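Local coordinates for initiator protein NS1 (Human bocavirus, PDB 4KW3) that probably recognises the viral origin of replication and nicks one DNA strand through its N-terminal nuclease domain, thereby initiating rolling-circle replication, at residues T17-F22 / H115-V120; A76-A81 / A143-R148; I104-L109 / S243-N248. All blocks are in the same frame, centred on the assembly; numbering follows the deposited sequence.

In the fold
All three interactions belong to the N-terminal origin-recognition and nickase domain, a fold of the Rep clan in which helices pack on a central sheet. Interactions 1 and 3 are antiparallel pairings in that sheet, their centres about 9 Å apart; strands 114-122 and 101-109, one from each, are themselves neighbours, so the order across the sheet is 15-21, 114-122, 101-109, 241-247. Interaction 2 joins helices 74-94 and 134-149 over one face, its centre about 13 Å from interaction 1 and 12 Å from interaction 3. Along the chain the segments of every pair alternate, which interlocks the contacts; the pairing of strands 101-109 and 114-122 sets the predicted metal ligands E108, H115 and H117 side by side.

Interaction 1: T17-F22 / H115-V120; sequences TYVFKF and HCHIIV
V19 overlaps two histidines of the partner strand, its two methyls dividing them between themselves. CG2, anti to the carbonyl carbon, lies 3.6 Å from ND1 of H117, while CG1, anti to the backbone N (chi1 178°), leans toward CB of H115 at 4.0 Å. The valine and both histidines point the same way, side by side, and the H117 ring meets the methyl obliquely. H115 takes the crowded first torsion, CG between its backbone N and carbonyl carbon (chi1 54°), and its ring then leads away from strand 15-21.

The backbones pair as antiparallel strands, with Y18-I118 and F20-C116 as the hydrogen-bonded pairs. Y18 N donates to I118 O at 2.9 Å, and F20 N donates to C116 O at the same length; the return bonds from I118 N and C116 N complete both pairs, all four donors lying in the carbonyl planes.

Alternation along the strands sorts the side chains. Opposite the histidine face, Y18 presents a ring edge to V120, CE1 lying 3.9 Å from CG1, and CD1 of I118 bridges CB of Y18 and CB of F20. On the face of V19, T17 lies beside I119, its OG1 bonded to T201.

H115-C116-H117 is the predicted RCR-2 motif, the HUH signature of rolling-circle nickases, whose two histidines are expected to hold a divalent metal with E108; the side chain of H117 lies about 4 Å from that of Y211, the predicted nucleophile. Strand 185-191 flanks 15-21 and strand 101-109 flanks 114-122, while the face bearing Y18, F20, C116 and I118 is covered by helices 74-94 and 134-149.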
loop_
_atom_site.group_PDB
_atom_site.type_symbol
_atom_site.label_atom_id
_atom_site.label_comp_id
_atom_site.label_asym_id
_atom_site.label_seq_id
_atom_site.Cartn_x
_atom_site.Cartn_y
_atom_site.Cartn_z
ATOM N N THR A 17 -10.220 3.049 -8.296
ATOM C CA THR A 17 -9.446 2.192 -7.406
ATOM C C THR A 17 -8.570 1.232 -8.209
ATOM O O THR A 17 -9.045 0.552 -9.137
ATOM C CB THR A 17 -10.374 1.439 -6.430
ATOM O OG1 THR A 17 -11.128 2.397 -5.670
ATOM C CG2 THR A 17 -9.567 0.521 -5.463
ATOM N N TYR A 18 -7.281 1.212 -7.880
ATOM C CA TYR A 18 -6.338 0.310 -8.549
ATOM C C TYR A 18 -5.715 -0.687 -7.571
ATOM O O TYR A 18 -5.615 -0.429 -6.360
ATOM C CB TYR A 18 -5.205 1.098 -9.207
ATOM C CG TYR A 18 -5.629 2.072 -10.289
ATOM C CD1 TYR A 18 -6.027 3.366 -9.974
ATOM C CD2 TYR A 18 -5.594 1.706 -11.629
ATOM C CE1 TYR A 18 -6.383 4.268 -10.965
ATOM C CE2 TYR A 18 -5.964 2.584 -12.613
ATOM C CZ TYR A 18 -6.360 3.869 -12.282
ATOM O OH TYR A 18 -6.741 4.745 -13.291
ATOM N N VAL A 19 -5.269 -1.818 -8.107
ATOM C CA VAL A 19 -4.455 -2.736 -7.335
ATOM C C VAL A 19 -3.109 -2.929 -8.017
ATOM O O VAL A 19 -3.032 -3.363 -9.173
ATOM C CB VAL A 19 -5.122 -4.112 -7.124
ATOM C CG1 VAL A 19 -4.156 -5.028 -6.344
ATOM C CG2 VAL A 19 -6.400 -3.952 -6.353
ATOM N N PHE A 20 -2.054 -2.595 -7.280
ATOM C CA PHE A 20 -0.686 -2.809 -7.715
ATOM C C PHE A 20 -0.157 -4.078 -7.059
ATOM O O PHE A 20 -0.285 -4.234 -5.858
ATOM C CB PHE A 20 0.190 -1.616 -7.311
ATOM C CG PHE A 20 1.664 -1.912 -7.361
ATOM C CD1 PHE A 20 2.362 -1.818 -8.556
ATOM C CD2 PHE A 20 2.351 -2.302 -6.215
ATOM C CE1 PHE A 20 3.712 -2.106 -8.611
ATOM C CE2 PHE A 20 3.707 -2.589 -6.264
ATOM C CZ PHE A 20 4.390 -2.484 -7.464
ATOM N N LYS A 21 0.401 -4.991 -7.850
ATOM C CA LYS A 21 1.054 -6.204 -7.342
ATOM C C LYS A 21 2.568 -6.054 -7.468
ATOM O O LYS A 21 3.069 -5.809 -8.562
ATOM C CB LYS A 21 0.641 -7.420 -8.166
ATOM C CG LYS A 21 -0.366 -8.340 -7.531
ATOM C CD LYS A 21 -0.370 -9.708 -8.237
ATOM C CE LYS A 21 -1.048 -9.665 -9.620
ATOM N NZ LYS A 21 -2.459 -10.175 -9.623
ATOM N N PHE A 22 3.308 -6.190 -6.372
ATOM C CA PHE A 22 4.768 -6.179 -6.471
ATOM C C PHE A 22 5.267 -7.347 -7.365
ATOM O O PHE A 22 5.049 -8.520 -7.065
ATOM C CB PHE A 22 5.396 -6.241 -5.077
ATOM C CG PHE A 22 6.844 -5.879 -5.064
ATOM C CD1 PHE A 22 7.810 -6.827 -5.328
ATOM C CD2 PHE A 22 7.241 -4.580 -4.806
ATOM C CE1 PHE A 22 9.146 -6.483 -5.334
ATOM C CE2 PHE A 22 8.575 -4.234 -4.807
ATOM C CZ PHE A 22 9.527 -5.189 -5.073
ATOM N N HIS A 115 0.580 -6.446 -2.197
ATOM C CA HIS A 115 -0.071 -5.443 -3.024
ATOM C C HIS A 115 -0.384 -4.110 -2.360
ATOM O O HIS A 115 -0.354 -3.976 -1.151
ATOM C CB HIS A 115 -1.303 -6.022 -3.746
ATOM C CG HIS A 115 -2.293 -6.678 -2.850
ATOM N ND1 HIS A 115 -2.882 -7.882 -3.165
ATOM C CD2 HIS A 115 -2.838 -6.285 -1.676
ATOM C CE1 HIS A 115 -3.716 -8.225 -2.198
ATOM N NE2 HIS A 115 -3.715 -7.268 -1.286
ATOM N N CYS A 116 -0.666 -3.114 -3.185
ATOM C CA CYS A 116 -1.207 -1.868 -2.693
ATOM C C CYS A 116 -2.554 -1.604 -3.351
ATOM O O CYS A 116 -2.719 -1.820 -4.559
ATOM C CB CYS A 116 -0.278 -0.725 -3.037
ATOM S SG CYS A 116 1.187 -0.723 -2.074
ATOM N N HIS A 117 -3.503 -1.119 -2.559
ATOM C CA HIS A 117 -4.736 -0.562 -3.096
ATOM C C HIS A 117 -4.555 0.939 -3.120
ATOM O O HIS A 117 -4.009 1.522 -2.158
ATOM C CB HIS A 117 -5.926 -0.908 -2.221
ATOM C CG HIS A 117 -6.287 -2.355 -2.241
ATOM N ND1 HIS A 117 -7.288 -2.859 -3.053
ATOM C CD2 HIS A 117 -5.773 -3.411 -1.563
ATOM C CE1 HIS A 117 -7.382 -4.162 -2.860
ATOM N NE2 HIS A 117 -6.473 -4.521 -1.965
ATOM N N ILE A 118 -4.963 1.546 -4.235
ATOM C CA ILE A 118 -4.922 2.993 -4.394
ATOM C C ILE A 118 -6.314 3.497 -4.740
ATOM O O ILE A 118 -6.895 3.090 -5.744
ATOM C CB ILE A 118 -3.985 3.401 -5.553
ATOM C CG1 ILE A 118 -2.601 2.789 -5.361
ATOM C CG2 ILE A 118 -3.909 4.923 -5.723
ATOM C CD1 ILE A 118 -2.310 1.654 -6.294
ATOM N N ILE A 119 -6.852 4.382 -3.915
ATOM C CA ILE A 119 -8.053 5.109 -4.300
ATOM C C ILE A 119 -7.620 6.525 -4.656
ATOM O O ILE A 119 -7.039 7.238 -3.837
ATOM C CB ILE A 119 -9.122 5.158 -3.178
ATOM C CG1 ILE A 119 -9.398 3.764 -2.622
ATOM C CG2 ILE A 119 -10.409 5.742 -3.707
ATOM C CD1 ILE A 119 -10.174 3.793 -1.353
ATOM N N VAL A 120 -7.891 6.925 -5.887
ATOM C CA VAL A 120 -7.510 8.249 -6.336
ATOM C C VAL A 120 -8.650 8.951 -7.089
ATOM O O VAL A 120 -9.366 8.339 -7.906
ATOM C CB VAL A 120 -6.239 8.181 -7.190
ATOM C CG1 VAL A 120 -6.375 7.115 -8.289
ATOM C CG2 VAL A 120 -5.917 9.538 -7.759
#

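Interaction 2: A76-A81 / A143-R148; sequences AVLCKA and AEIIQR
This is a sparse helix-to-helix packing, without hydrogen bonds, between helices 74-94 and 134-149 where they lie together over one face of the central sheet. The two segments run 9.5 Å apart at their axes, with 133° between their directions, and the backbones come nearest at A81, whose small side chain allows its CA to lie 5.5 Å from CA of E144. CB of A81 faces CB of E144 at 4.1 Å. The glutamate chain, bent at chi2 (-74°), lays its CG against the carbonyl O of A81.

Beside the alanine, L78 and I145 cross obliquely and touch by their tips, CD1 to CD1 at 3.7 Å. Both reach the sheet as well: I145 packs on F20, and L78 on C116 of the RCR-2 strand. Such layering of helices on the sheet belongs to the alpha/beta nuclease fold shared by Rep-type initiators, and here it covers the face turned away from the predicted metal ligands.

At the other end, V77 and R148 cross at about a right angle. CG1 of V77 is 3.8 Å from CG of R148, and the arginine, bent at chi2 and chi3, curls over the valine so that CG2 lies over one face of the guanidinium. Farther out, I145 also packs on L169 of helix 160-177, whereas C79 of the first helix turns to V105 and S107 in strand 101-109.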
loop_
_atom_site.group_PDB
_atom_site.type_symbol
_atom_site.label_atom_id
_atom_site.label_comp_id
_atom_site.label_asym_id
_atom_site.label_seq_id
_atom_site.Cartn_x
_atom_site.Cartn_y
_atom_site.Cartn_z
ATOM N N ALA A 76 5.543 -0.120 4.716
ATOM C CA ALA A 76 5.263 1.299 4.825
ATOM C C ALA A 76 5.971 2.083 3.714
ATOM O O ALA A 76 5.388 3.002 3.128
ATOM C CB ALA A 76 5.637 1.828 6.208
ATOM N N VAL A 77 7.197 1.683 3.391
ATOM C CA VAL A 77 7.962 2.344 2.340
ATOM C C VAL A 77 7.310 2.138 0.967
ATOM O O VAL A 77 7.154 3.091 0.195
ATOM C CB VAL A 77 9.413 1.824 2.310
ATOM C CG1 VAL A 77 10.228 2.469 1.158
ATOM C CG2 VAL A 77 10.076 2.096 3.639
ATOM N N LEU A 78 6.923 0.897 0.683
ATOM C CA LEU A 78 6.241 0.551 -0.562
ATOM C C LEU A 78 5.024 1.452 -0.723
ATOM O O LEU A 78 4.751 2.013 -1.793
ATOM C CB LEU A 78 5.786 -0.911 -0.537
ATOM C CG LEU A 78 5.002 -1.299 -1.795
ATOM C CD1 LEU A 78 5.838 -1.034 -3.038
ATOM C CD2 LEU A 78 4.516 -2.741 -1.760
ATOM N N CYS A 79 4.310 1.590 0.379
ATOM C CA CYS A 79 3.116 2.392 0.426
ATOM C C CYS A 79 3.406 3.883 0.149
ATOM O O CYS A 79 2.658 4.522 -0.576
ATOM C CB CYS A 79 2.440 2.170 1.784
ATOM S SG CYS A 79 0.832 2.900 1.941
ATOM N N LYS A 80 4.477 4.439 0.717
ATOM C CA LYS A 80 4.869 5.820 0.400
ATOM C C LYS A 80 5.282 5.968 -1.070
ATOM O O LYS A 80 4.996 6.984 -1.699
ATOM C CB LYS A 80 6.015 6.294 1.293
ATOM C CG LYS A 80 5.695 6.302 2.784
ATOM C CD LYS A 80 6.947 6.550 3.623
ATOM C CE LYS A 80 6.709 6.268 5.088
ATOM N NZ LYS A 80 7.945 6.554 5.889
ATOM N N ALA A 81 5.976 4.958 -1.594
ATOM C CA ALA A 81 6.423 4.955 -2.978
ATOM C C ALA A 81 5.221 5.071 -3.921
ATOM O O ALA A 81 5.189 5.934 -4.810
ATOM C CB ALA A 81 7.222 3.689 -3.274
ATOM N N ALA A 143 9.196 3.217 -11.077
ATOM C CA ALA A 143 10.270 4.212 -11.042
ATOM C C ALA A 143 10.610 4.598 -9.595
ATOM O O ALA A 143 11.789 4.696 -9.244
ATOM C CB ALA A 143 9.928 5.429 -11.873
ATOM N N GLU A 144 9.581 4.812 -8.769
ATOM C CA GLU A 144 9.769 5.146 -7.356
ATOM C C GLU A 144 10.425 4.033 -6.524
ATOM O O GLU A 144 11.332 4.296 -5.730
ATOM C CB GLU A 144 8.438 5.515 -6.704
ATOM C CG GLU A 144 7.904 6.837 -7.129
ATOM C CD GLU A 144 8.650 8.006 -6.510
ATOM O OE1 GLU A 144 9.475 7.784 -5.590
ATOM O OE2 GLU A 144 8.408 9.151 -6.956
ATOM N N ILE A 145 9.953 2.805 -6.715
ATOM C CA ILE A 145 10.509 1.634 -6.059
ATOM C C ILE A 145 11.983 1.438 -6.438
ATOM O O ILE A 145 12.845 1.308 -5.575
ATOM C CB ILE A 145 9.725 0.369 -6.458
ATOM C CG1 ILE A 145 8.292 0.435 -5.927
ATOM C CG2 ILE A 145 10.436 -0.874 -5.961
ATOM C CD1 ILE A 145 7.400 -0.696 -6.394
ATOM N N ILE A 146 12.257 1.448 -7.738
ATOM C CA ILE A 146 13.606 1.290 -8.258
ATOM C C ILE A 146 14.557 2.320 -7.654
ATOM O O ILE A 146 15.676 1.980 -7.257
ATOM C CB ILE A 146 13.585 1.380 -9.805
ATOM C CG1 ILE A 146 13.045 0.069 -10.383
ATOM C CG2 ILE A 146 14.972 1.705 -10.392
ATOM C CD1 ILE A 146 12.606 0.182 -11.839
ATOM N N GLN A 147 14.100 3.567 -7.581
ATOM C CA GLN A 147 14.886 4.650 -6.995
ATOM C C GLN A 147 15.184 4.397 -5.505
ATOM O O GLN A 147 16.278 4.705 -5.008
ATOM C CB GLN A 147 14.186 5.994 -7.205
ATOM C CG GLN A 147 14.710 7.105 -6.333
ATOM C CD GLN A 147 15.274 8.251 -7.121
ATOM O OE1 GLN A 147 14.845 9.390 -6.947
ATOM N NE2 GLN A 147 16.247 7.968 -7.992
ATOM N N ARG A 148 14.193 3.860 -4.800
ATOM C CA ARG A 148 14.337 3.550 -3.386
ATOM C C ARG A 148 15.350 2.417 -3.199
ATOM O O ARG A 148 16.187 2.467 -2.284
ATOM C CB ARG A 148 12.983 3.183 -2.764
ATOM C CG ARG A 148 13.100 2.769 -1.332
ATOM C CD ARG A 148 13.466 3.942 -0.438
ATOM N NE ARG A 148 14.252 3.483 0.707
ATOM C CZ ARG A 148 14.082 3.883 1.964
ATOM N NH1 ARG A 148 13.114 4.737 2.281
ATOM N NH2 ARG A 148 14.875 3.398 2.915
#

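Interaction 3: I104-L109 / S243-N248; sequences IVQSEL and SHTLIN
Four backbone hydrogen bonds hold I104-L109 against S243-N248 in antiparallel register. The V105-L246 pair has both: L246 N donates to V105 O at 2.7 Å, nearly along the C=O axis and almost straight (174°), and V105 N returns a bond to L246 O. Farther along, S107 N reaches H244 O at 3.1 Å. S243 N donates to S107 O from above the carbonyl plane, at 2.8 Å, where the chain enters the strand.

One side-chain bond joins the non-hydrogen-bonded pair Q106-T245. The glutamine extends from a CG anti to its backbone N (chi1 -179°) and runs alongside the threonine, so that OE1 of Q106 accepts a hydrogen bond from OG1 of T245 at 2.7 Å; the exact place of this hydroxyl is less sure. On the same face, I104 lies beside I247, CG1 against CG2 at 4.1 Å. On the opposite face, with V105 and L246, OG of S107 sits in the crowded position (chi1 53°), close to CB of both S243 and H244. CD1 of L109 touches CB of S243 at 3.7 Å.

A second shell fixes these groups. R257 also hydrogen-bonds OE1 of Q106, and NE2 of Q106 donates to the carbonyl O of L212 in the predicted RCR-3 motif. S107 OG is bonded to G75 at the start of helix 74-94, and S243 OG to H73.

E108, next along the strand, points away from S243-N248, and its side chain lies about 3 Å from that of H115 and about 4 Å from that of H117 (nearest atoms), with which it is predicted to bind a divalent cation. Its OE1 forms a salt bridge with K215, which would stabilise the carboxylate as an anion. The amide of Q106, gripped at both ends, ties the strand that carries E108 to the segment with L212, next to the predicted nucleophile Y211.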
loop_
_atom_site.group_PDB
_atom_site.type_symbol
_atom_site.label_atom_id
_atom_site.label_comp_id
_atom_site.label_asym_id
_atom_site.label_seq_id
_atom_site.Cartn_x
_atom_site.Cartn_y
_atom_site.Cartn_z
ATOM N N ILE A 104 -5.855 7.800 -1.300
ATOM C CA ILE A 104 -5.591 6.841 -0.231
ATOM C C ILE A 104 -4.786 5.664 -0.798
ATOM O O ILE A 104 -5.081 5.179 -1.904
ATOM C CB ILE A 104 -6.875 6.328 0.406
ATOM C CG1 ILE A 104 -7.624 7.489 1.081
ATOM C CG2 ILE A 104 -6.553 5.173 1.398
ATOM C CD1 ILE A 104 -9.093 7.173 1.446
ATOM N N VAL A 105 -3.759 5.234 -0.059
ATOM C CA VAL A 105 -2.960 4.072 -0.440
ATOM C C VAL A 105 -2.832 3.167 0.776
ATOM O O VAL A 105 -2.614 3.634 1.901
ATOM C CB VAL A 105 -1.536 4.447 -1.010
ATOM C CG1 VAL A 105 -0.690 3.202 -1.274
ATOM C CG2 VAL A 105 -1.639 5.233 -2.294
ATOM N N GLN A 106 -3.012 1.870 0.546
ATOM C CA GLN A 106 -2.822 0.876 1.587
ATOM C C GLN A 106 -2.074 -0.343 1.044
ATOM O O GLN A 106 -2.519 -0.996 0.097
ATOM C CB GLN A 106 -4.164 0.446 2.165
ATOM C CG GLN A 106 -4.073 -0.586 3.285
ATOM C CD GLN A 106 -5.363 -0.679 4.083
ATOM O OE1 GLN A 106 -5.748 0.269 4.781
ATOM N NE2 GLN A 106 -6.047 -1.814 3.972
ATOM N N SER A 107 -0.942 -0.650 1.665
ATOM C CA SER A 107 -0.158 -1.840 1.337
ATOM C C SER A 107 -0.606 -3.036 2.185
ATOM O O SER A 107 -1.037 -2.873 3.317
ATOM C CB SER A 107 1.326 -1.562 1.546
ATOM O OG SER A 107 1.563 -1.056 2.848
ATOM N N GLU A 108 -0.514 -4.235 1.624
ATOM C CA GLU A 108 -0.970 -5.434 2.299
ATOM C C GLU A 108 -0.082 -6.614 1.946
ATOM O O GLU A 108 0.196 -6.860 0.782
ATOM C CB GLU A 108 -2.419 -5.743 1.928
ATOM C CG GLU A 108 -2.866 -7.195 2.163
ATOM C CD GLU A 108 -4.336 -7.434 1.790
ATOM O OE1 GLU A 108 -5.039 -6.455 1.455
ATOM O OE2 GLU A 108 -4.792 -8.600 1.824
ATOM N N LEU A 109 0.352 -7.344 2.962
ATOM C CA LEU A 109 1.074 -8.583 2.751
ATOM C C LEU A 109 0.031 -9.669 2.627
ATOM O O LEU A 109 -0.410 -10.224 3.633
ATOM C CB LEU A 109 1.959 -8.872 3.958
ATOM C CG LEU A 109 3.301 -8.134 4.012
ATOM C CD1 LEU A 109 3.182 -6.638 3.866
ATOM C CD2 LEU A 109 3.975 -8.441 5.296
ATOM N N SER A 243 -0.558 -3.517 5.978
ATOM C CA SER A 243 0.777 -3.193 6.456
ATOM C C SER A 243 0.883 -1.730 6.858
ATOM O O SER A 243 1.437 -1.409 7.908
ATOM C CB SER A 243 1.815 -3.514 5.380
ATOM O OG SER A 243 3.064 -2.995 5.759
ATOM N N HIS A 244 0.350 -0.854 6.011
ATOM C CA HIS A 244 0.486 0.593 6.189
ATOM C C HIS A 244 -0.544 1.344 5.371
ATOM O O HIS A 244 -0.882 0.942 4.266
ATOM C CB HIS A 244 1.872 1.052 5.760
ATOM C CG HIS A 244 2.222 2.425 6.234
ATOM N ND1 HIS A 244 2.478 2.709 7.557
ATOM C CD2 HIS A 244 2.352 3.593 5.566
ATOM C CE1 HIS A 244 2.751 3.991 7.683
ATOM N NE2 HIS A 244 2.689 4.547 6.489
ATOM N N THR A 245 -1.036 2.448 5.911
ATOM C CA THR A 245 -2.122 3.188 5.278
ATOM C C THR A 245 -1.818 4.675 5.202
ATOM O O THR A 245 -1.500 5.302 6.214
ATOM C CB THR A 245 -3.421 2.950 6.049
ATOM O OG1 THR A 245 -3.691 1.563 5.996
ATOM C CG2 THR A 245 -4.595 3.658 5.412
ATOM N N LEU A 246 -1.887 5.227 3.996
ATOM C CA LEU A 246 -1.673 6.665 3.803
ATOM C C LEU A 246 -2.952 7.345 3.347
ATOM O O LEU A 246 -3.581 6.922 2.374
ATOM C CB LEU A 246 -0.556 6.923 2.803
ATOM C CG LEU A 246 0.852 6.634 3.328
ATOM C CD1 LEU A 246 1.876 6.743 2.203
ATOM C CD2 LEU A 246 1.184 7.607 4.464
ATOM N N ILE A 247 -3.366 8.364 4.090
ATOM C CA ILE A 247 -4.495 9.185 3.683
ATOM C C ILE A 247 -3.975 10.579 3.321
ATOM O O ILE A 247 -3.524 11.329 4.187
ATOM C CB ILE A 247 -5.556 9.278 4.785
ATOM C CG1 ILE A 247 -5.908 7.881 5.285
ATOM C CG2 ILE A 247 -6.813 10.002 4.273
ATOM C CD1 ILE A 247 -6.791 7.872 6.497
ATOM N N ASN A 248 -4.034 10.906 2.036
ATOM C CA ASN A 248 -3.540 12.179 1.525
ATOM C C ASN A 248 -2.173 12.549 2.066
ATOM O O ASN A 248 -1.948 13.690 2.493
ATOM C CB ASN A 248 -4.564 13.292 1.774
ATOM C CG ASN A 248 -5.712 13.268 0.752
ATOM O OD1 ASN A 248 -5.512 12.934 -0.417
ATOM N ND2 ASN A 248 -6.912 13.599 1.200
#